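Long-range contacts in multicopper oxidase (Uncultured bacterium, PDB 4E9X), which probably oxidises its substrates at one copper centre and passes the electrons to a cluster of three coppers, where molecular oxygen is reduced to water: residues V136-I141 and K185-K190; A202-G207 and I250-V255. All coordinates share one frame; numbering follows the deposited sequence.

Contact 1 of 2, residues V136-I141 and K185-K190; sequences VTKDVI and KGDVVK
Thr137 turns its hydroxyl toward Asp187 and Val188, and one oxygen makes two bonds there. With OG1 held between its own backbone N and carbonyl carbon (chi1 62°), Thr137 OG1 gives its proton to Asp187 OD1 at 2.7 Å, reaching it from above the carboxylate plane, and takes the N-H of Val188 at 3.0 Å. The other carboxylate oxygen, Asp187 OD2, is met by Lys184 N and by a water that it shares with Lys138 NZ; the direct gap from Lys138 NZ to Asp187 OD2 is 4.3 Å, too long for a salt bridge. An alanine in place of Asp187 would probably leave the Thr137 hydroxyl without its acceptor and the Lys138 ammonium without its bridged countercharge. Backbone bonds carry the pairing onward as parallel strands: Thr137 N to Val188 O, Lys190 N to Lys138 O and Val140 N to Lys190 O. On one face Val140 CG2 meets Val189 CG1 at 3.7 Å, and this side packs on Leu181 and Val183 of another sheet. On the other, Asp139 and Lys190 extend side by side. Just before the strand, Val136 packs its CG1 against Lys190 CB at 3.9 Å. The charges are thus met separately: Asp187 is shared by a hydroxyl, an amide and a water, Asp139 pairs with Arg192, and Lys190 reaches Glu133 and, on strand 236-243, Asp238.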
loop_
_atom_site.group_PDB
_atom_site.type_symbol
_atom_site.label_atom_id
_atom_site.label_comp_id
_atom_site.label_asym_id
_atom_site.label_seq_id
_atom_site.Cartn_x
_atom_site.Cartn_y
_atom_site.Cartn_z
ATOM N N VAL A 136 -10.701 -20.953 17.616
ATOM C CA VAL A 136 -10.932 -19.555 17.952
ATOM C C VAL A 136 -11.882 -19.413 19.149
ATOM O O VAL A 136 -12.934 -20.069 19.205
ATOM C CB VAL A 136 -11.506 -18.837 16.725
ATOM C CG1 VAL A 136 -11.975 -17.431 17.078
ATOM C CG2 VAL A 136 -10.441 -18.800 15.630
ATOM N N THR A 137 -11.512 -18.542 20.081
ATOM C CA THR A 137 -12.318 -18.275 21.269
ATOM C C THR A 137 -12.861 -16.853 21.255
ATOM O O THR A 137 -13.764 -16.531 22.029
ATOM C CB THR A 137 -11.540 -18.500 22.569
ATOM O OG1 THR A 137 -10.459 -17.577 22.555
ATOM C CG2 THR A 137 -10.992 -19.938 22.627
ATOM N N LYS A 138 -12.380 -16.017 20.343
ATOM C CA LYS A 138 -12.869 -14.637 20.283
ATOM C C LYS A 138 -12.702 -14.140 18.849
ATOM O O LYS A 138 -11.620 -14.339 18.292
ATOM C CB LYS A 138 -12.051 -13.759 21.215
ATOM C CG LYS A 138 -12.657 -12.351 21.387
ATOM C CD LYS A 138 -11.680 -11.465 22.147
ATOM C CE LYS A 138 -11.314 -12.010 23.539
ATOM N NZ LYS A 138 -12.572 -12.230 24.312
ATOM N N ASP A 139 -13.746 -13.555 18.302
ATOM C CA ASP A 139 -13.786 -13.047 16.922
ATOM C C ASP A 139 -13.959 -11.563 17.004
ATOM O O ASP A 139 -14.786 -11.101 17.807
ATOM C CB ASP A 139 -14.920 -13.805 16.197
ATOM C CG ASP A 139 -14.909 -13.715 14.697
ATOM O OD1 ASP A 139 -14.097 -13.004 14.088
ATOM O OD2 ASP A 139 -15.779 -14.414 14.108
ATOM N N VAL A 140 -13.168 -10.814 16.251
ATOM C CA VAL A 140 -12.997 -9.374 16.390
ATOM C C VAL A 140 -13.071 -8.713 15.021
ATOM O O VAL A 140 -12.332 -9.078 14.126
ATOM C CB VAL A 140 -11.594 -9.120 17.001
ATOM C CG1 VAL A 140 -11.204 -7.645 17.092
ATOM C CG2 VAL A 140 -11.511 -9.785 18.401
ATOM N N ILE A 141 -13.935 -7.712 14.910
ATOM C CA ILE A 141 -14.063 -6.917 13.670
ATOM C C ILE A 141 -13.442 -5.575 13.884
ATOM O O ILE A 141 -13.809 -4.870 14.836
ATOM C CB ILE A 141 -15.552 -6.815 13.288
ATOM C CG1 ILE A 141 -16.018 -8.152 12.644
ATOM C CG2 ILE A 141 -15.850 -5.624 12.360
ATOM C CD1 ILE A 141 -17.517 -8.295 12.479
ATOM N N LYS A 185 -5.118 -15.334 28.981
ATOM C CA LYS A 185 -4.106 -16.250 28.463
ATOM C C LYS A 185 -4.731 -17.519 27.947
ATOM O O LYS A 185 -5.594 -18.081 28.645
ATOM C CB LYS A 185 -3.054 -16.561 29.564
ATOM C CG LYS A 185 -1.845 -17.279 28.933
ATOM C CD LYS A 185 -0.859 -17.715 30.016
ATOM C CE LYS A 185 0.398 -18.308 29.358
ATOM N NZ LYS A 185 1.320 -18.865 30.397
ATOM N N GLY A 186 -4.354 -17.953 26.754
ATOM C CA GLY A 186 -4.869 -19.191 26.129
ATOM C C GLY A 186 -5.956 -18.863 25.115
ATOM O O GLY A 186 -6.354 -19.721 24.355
ATOM N N ASP A 187 -6.471 -17.607 25.106
ATOM C CA ASP A 187 -7.409 -17.236 24.043
ATOM C C ASP A 187 -6.749 -17.400 22.685
ATOM O O ASP A 187 -5.541 -17.298 22.524
ATOM C CB ASP A 187 -7.873 -15.784 24.219
ATOM C CG ASP A 187 -9.144 -15.629 25.031
ATOM O OD1 ASP A 187 -10.035 -16.524 25.007
ATOM O OD2 ASP A 187 -9.295 -14.567 25.697
ATOM N N VAL A 188 -7.610 -17.653 21.687
ATOM C CA VAL A 188 -7.194 -17.719 20.274
ATOM C C VAL A 188 -8.087 -16.727 19.568
ATOM O O VAL A 188 -9.314 -16.905 19.493
ATOM C CB VAL A 188 -7.403 -19.142 19.729
ATOM C CG1 VAL A 188 -6.999 -19.181 18.227
ATOM C CG2 VAL A 188 -6.597 -20.115 20.548
ATOM N N VAL A 189 -7.460 -15.648 19.083
ATOM C CA VAL A 189 -8.240 -14.459 18.669
ATOM C C VAL A 189 -8.208 -14.368 17.132
ATOM O O VAL A 189 -7.137 -14.297 16.557
ATOM C CB VAL A 189 -7.683 -13.196 19.296
ATOM C CG1 VAL A 189 -8.584 -11.993 18.970
ATOM C CG2 VAL A 189 -7.550 -13.338 20.827
ATOM N N LYS A 190 -9.401 -14.340 16.526
ATOM C CA LYS A 190 -9.477 -14.085 15.074
ATOM C C LYS A 190 -9.755 -12.594 14.932
ATOM O O LYS A 190 -10.740 -12.120 15.525
ATOM C CB LYS A 190 -10.586 -14.956 14.476
ATOM C CG LYS A 190 -10.853 -14.614 12.994
ATOM C CD LYS A 190 -11.897 -15.596 12.430
ATOM C CE LYS A 190 -12.139 -15.484 10.975
ATOM N NZ LYS A 190 -11.046 -16.028 10.115
HETATM O O HOH W 1 -11.496 -13.326 26.723
#

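Contact 2 of 2, residues A202-G207 and I250-V255. With CU (copper (II) ion), chain G; CU (copper (II) ion), chain F; CU (copper (II) ion), chain S.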
loop_
_atom_site.group_PDB
_atom_site.type_symbol
_atom_site.label_atom_id
_atom_site.label_comp_id
_atom_site.label_asym_id
_atom_site.label_seq_id
_atom_site.Cartn_x
_atom_site.Cartn_y
_atom_site.Cartn_z
ATOM N N ALA A 202 -1.692 0.522 8.490
ATOM C CA ALA A 202 -0.664 -0.506 8.695
ATOM C C ALA A 202 -0.851 -1.046 10.110
ATOM O O ALA A 202 -0.379 -0.499 11.078
ATOM C CB ALA A 202 0.710 0.105 8.469
ATOM N N MET A 203 -1.640 -2.091 10.276
ATOM C CA MET A 203 -2.093 -2.503 11.622
ATOM C C MET A 203 -1.021 -3.373 12.283
ATOM O O MET A 203 -0.674 -4.453 11.782
ATOM C CB MET A 203 -3.403 -3.284 11.468
ATOM C CG MET A 203 -4.506 -2.434 10.814
ATOM S SD MET A 203 -4.841 -0.840 11.610
ATOM C CE MET A 203 -5.389 -1.297 13.263
ATOM N N HIS A 204 -0.515 -2.885 13.397
ATOM C CA HIS A 204 0.603 -3.533 14.115
ATOM C C HIS A 204 0.181 -3.969 15.524
ATOM O O HIS A 204 -0.278 -3.115 16.314
ATOM C CB HIS A 204 1.738 -2.545 14.220
ATOM C CG HIS A 204 2.868 -2.960 15.096
ATOM N ND1 HIS A 204 3.488 -4.224 15.025
ATOM C CD2 HIS A 204 3.508 -2.304 16.086
ATOM C CE1 HIS A 204 4.465 -4.267 15.980
ATOM N NE2 HIS A 204 4.476 -3.105 16.621
ATOM N N SER A 205 0.399 -5.237 15.812
ATOM C CA SER A 205 0.119 -5.764 17.157
ATOM C C SER A 205 1.409 -5.821 17.974
ATOM O O SER A 205 2.316 -6.598 17.663
ATOM C CB SER A 205 -0.476 -7.150 17.085
ATOM O OG SER A 205 0.299 -8.025 16.265
ATOM N N HIS A 206 1.509 -5.073 19.072
ATOM C CA HIS A 206 2.637 -5.284 19.982
ATOM C C HIS A 206 2.460 -6.655 20.678
ATOM O O HIS A 206 1.338 -7.145 20.857
ATOM C CB HIS A 206 2.701 -4.189 21.046
ATOM C CG HIS A 206 3.084 -2.822 20.540
ATOM N ND1 HIS A 206 3.888 -2.004 21.331
ATOM C CD2 HIS A 206 2.860 -2.134 19.428
ATOM C CE1 HIS A 206 4.078 -0.816 20.677
ATOM N NE2 HIS A 206 3.461 -0.906 19.492
ATOM N N GLY A 207 3.604 -7.205 21.064
ATOM C CA GLY A 207 3.597 -8.391 21.933
ATOM C C GLY A 207 3.333 -9.697 21.252
ATOM O O GLY A 207 3.372 -10.765 21.916
ATOM N N ILE A 250 -0.283 -2.523 23.135
ATOM C CA ILE A 250 -1.016 -1.636 22.207
ATOM C C ILE A 250 -1.061 -2.270 20.848
ATOM O O ILE A 250 -0.218 -3.079 20.448
ATOM C CB ILE A 250 -0.351 -0.258 22.281
ATOM C CG1 ILE A 250 -1.162 0.923 21.756
ATOM C CG2 ILE A 250 0.988 -0.240 21.575
ATOM C CD1 ILE A 250 -0.530 2.280 22.062
ATOM N N PHE A 251 -2.081 -1.884 20.059
ATOM C CA PHE A 251 -2.381 -2.544 18.771
ATOM C C PHE A 251 -2.924 -1.374 17.953
ATOM O O PHE A 251 -3.934 -0.779 18.327
ATOM C CB PHE A 251 -3.389 -3.642 19.053
ATOM C CG PHE A 251 -3.837 -4.574 17.885
ATOM C CD1 PHE A 251 -4.798 -5.535 18.117
ATOM C CD2 PHE A 251 -3.291 -4.508 16.592
ATOM C CE1 PHE A 251 -5.245 -6.432 17.152
ATOM C CE2 PHE A 251 -3.775 -5.379 15.640
ATOM C CZ PHE A 251 -4.726 -6.310 15.873
ATOM N N HIS A 252 -2.233 -1.012 16.865
ATOM C CA HIS A 252 -2.571 0.303 16.283
ATOM C C HIS A 252 -2.131 0.394 14.836
ATOM O O HIS A 252 -1.284 -0.351 14.364
ATOM C CB HIS A 252 -1.910 1.445 17.073
ATOM C CG HIS A 252 -0.413 1.363 17.052
ATOM N ND1 HIS A 252 0.394 2.016 16.101
ATOM C CD2 HIS A 252 0.455 0.705 17.834
ATOM C CE1 HIS A 252 1.666 1.697 16.396
ATOM N NE2 HIS A 252 1.757 0.920 17.441
ATOM N N ASP A 253 -2.698 1.379 14.147
ATOM C CA ASP A 253 -2.226 1.768 12.807
ATOM C C ASP A 253 -0.852 2.396 12.982
ATOM O O ASP A 253 -0.663 3.324 13.788
ATOM C CB ASP A 253 -3.261 2.713 12.210
ATOM C CG ASP A 253 -2.999 3.170 10.810
ATOM O OD1 ASP A 253 -1.939 2.873 10.225
ATOM O OD2 ASP A 253 -3.909 3.869 10.275
ATOM N N HIS A 254 0.111 1.892 12.225
ATOM C CA HIS A 254 1.502 2.379 12.318
ATOM C C HIS A 254 1.777 3.531 11.386
ATOM O O HIS A 254 2.918 4.067 11.353
ATOM C CB HIS A 254 2.417 1.186 12.055
ATOM C CG HIS A 254 3.767 1.281 12.728
ATOM N ND1 HIS A 254 4.764 2.226 12.461
ATOM C CD2 HIS A 254 4.319 0.497 13.678
ATOM C CE1 HIS A 254 5.809 1.989 13.223
ATOM N NE2 HIS A 254 5.599 0.935 14.008
ATOM N N VAL A 255 0.835 3.952 10.542
ATOM C CA VAL A 255 1.062 5.118 9.672
ATOM C C VAL A 255 1.138 6.338 10.563
ATOM O O VAL A 255 0.151 6.657 11.260
ATOM C CB VAL A 255 -0.036 5.256 8.605
ATOM C CG1 VAL A 255 0.125 6.551 7.832
ATOM C CG2 VAL A 255 -0.033 3.992 7.694
HETATM CU CU CU G . 5.650 -2.516 17.880
HETATM CU CU CU F . 3.412 0.762 18.512
HETATM CU CU CU S . 6.980 0.106 15.314
#
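Ile250 begins the pairing with His206: its carbonyl O accepts His206 N at 3.0 Å. One face of the His206 imidazole has the copper ion of chain G near its rim. Phe251 turns to the other face of the antiparallel pair, where Ser205 CB sits over its ring, 4.2 Å from the centroid. His252 returns to the imidazole side and forms the hydrogen-bonded pair with His204. Its CG lies between the backbone N and the carbonyl carbon (chi1 62°), which brings the ring's end closer to His206, and its ND1-H is spent on Asp253 O, which leaves NE2 for the metal: the copper ion of chain F is held by His252 NE2 at 2.0 Å and His206 NE2 at 1.9 Å. Asp73 of the second subunit is a further partner of His206. The edge of the His204 ring points toward the face of the His252 ring, an offset edge-to-face pair with planes at 86°; His204 NE2 binds the chain G copper at 1.8 Å, and its ND1 is bonded to Asp227 O. Asp253 OD1 takes two N-H groups from opposite faces of its carboxylate, Ala202 N at 2.9 Å and Val255 N at 3.0 Å, the latter closing an Asx turn; its OD2 holds His201 and His258. His254 hydrogen-bonds through its N to Ala202 O, presents its ring edge to the face of His204, and binds the chain S copper through NE2. Val255 CG2 closes against Ala202 CB. His60, His62, His104 and His106 of the second subunit complete the copper sites, so the trinuclear cluster forms only where two subunits meet. Because His104 and His106 flank Cys105, a ligand of the separate mononuclear copper, electrons probably enter along that route.

Contact 1 comes first from the N terminus and closes the loop of 43 residues between 136-141 and 185-190, setting strands 138-147 and 187-195 side by side. The chain then passes directly from strand 187-195 to strand 201-205, where contact 2 opens, and 42 residues later strand 248-253 closes it. The two loops follow in series, neither nested nor crossed. Each joins strands of a different sheet, and the sheets pack face to face: Met203 rests on Met144, and Phe251 on Ile191 and Phe193. The contact centres lie about 17 Å apart without touching; each gives a strand pair to a cupredoxin-like domain, and contact 2 alone carries copper, at the interface with the second subunit.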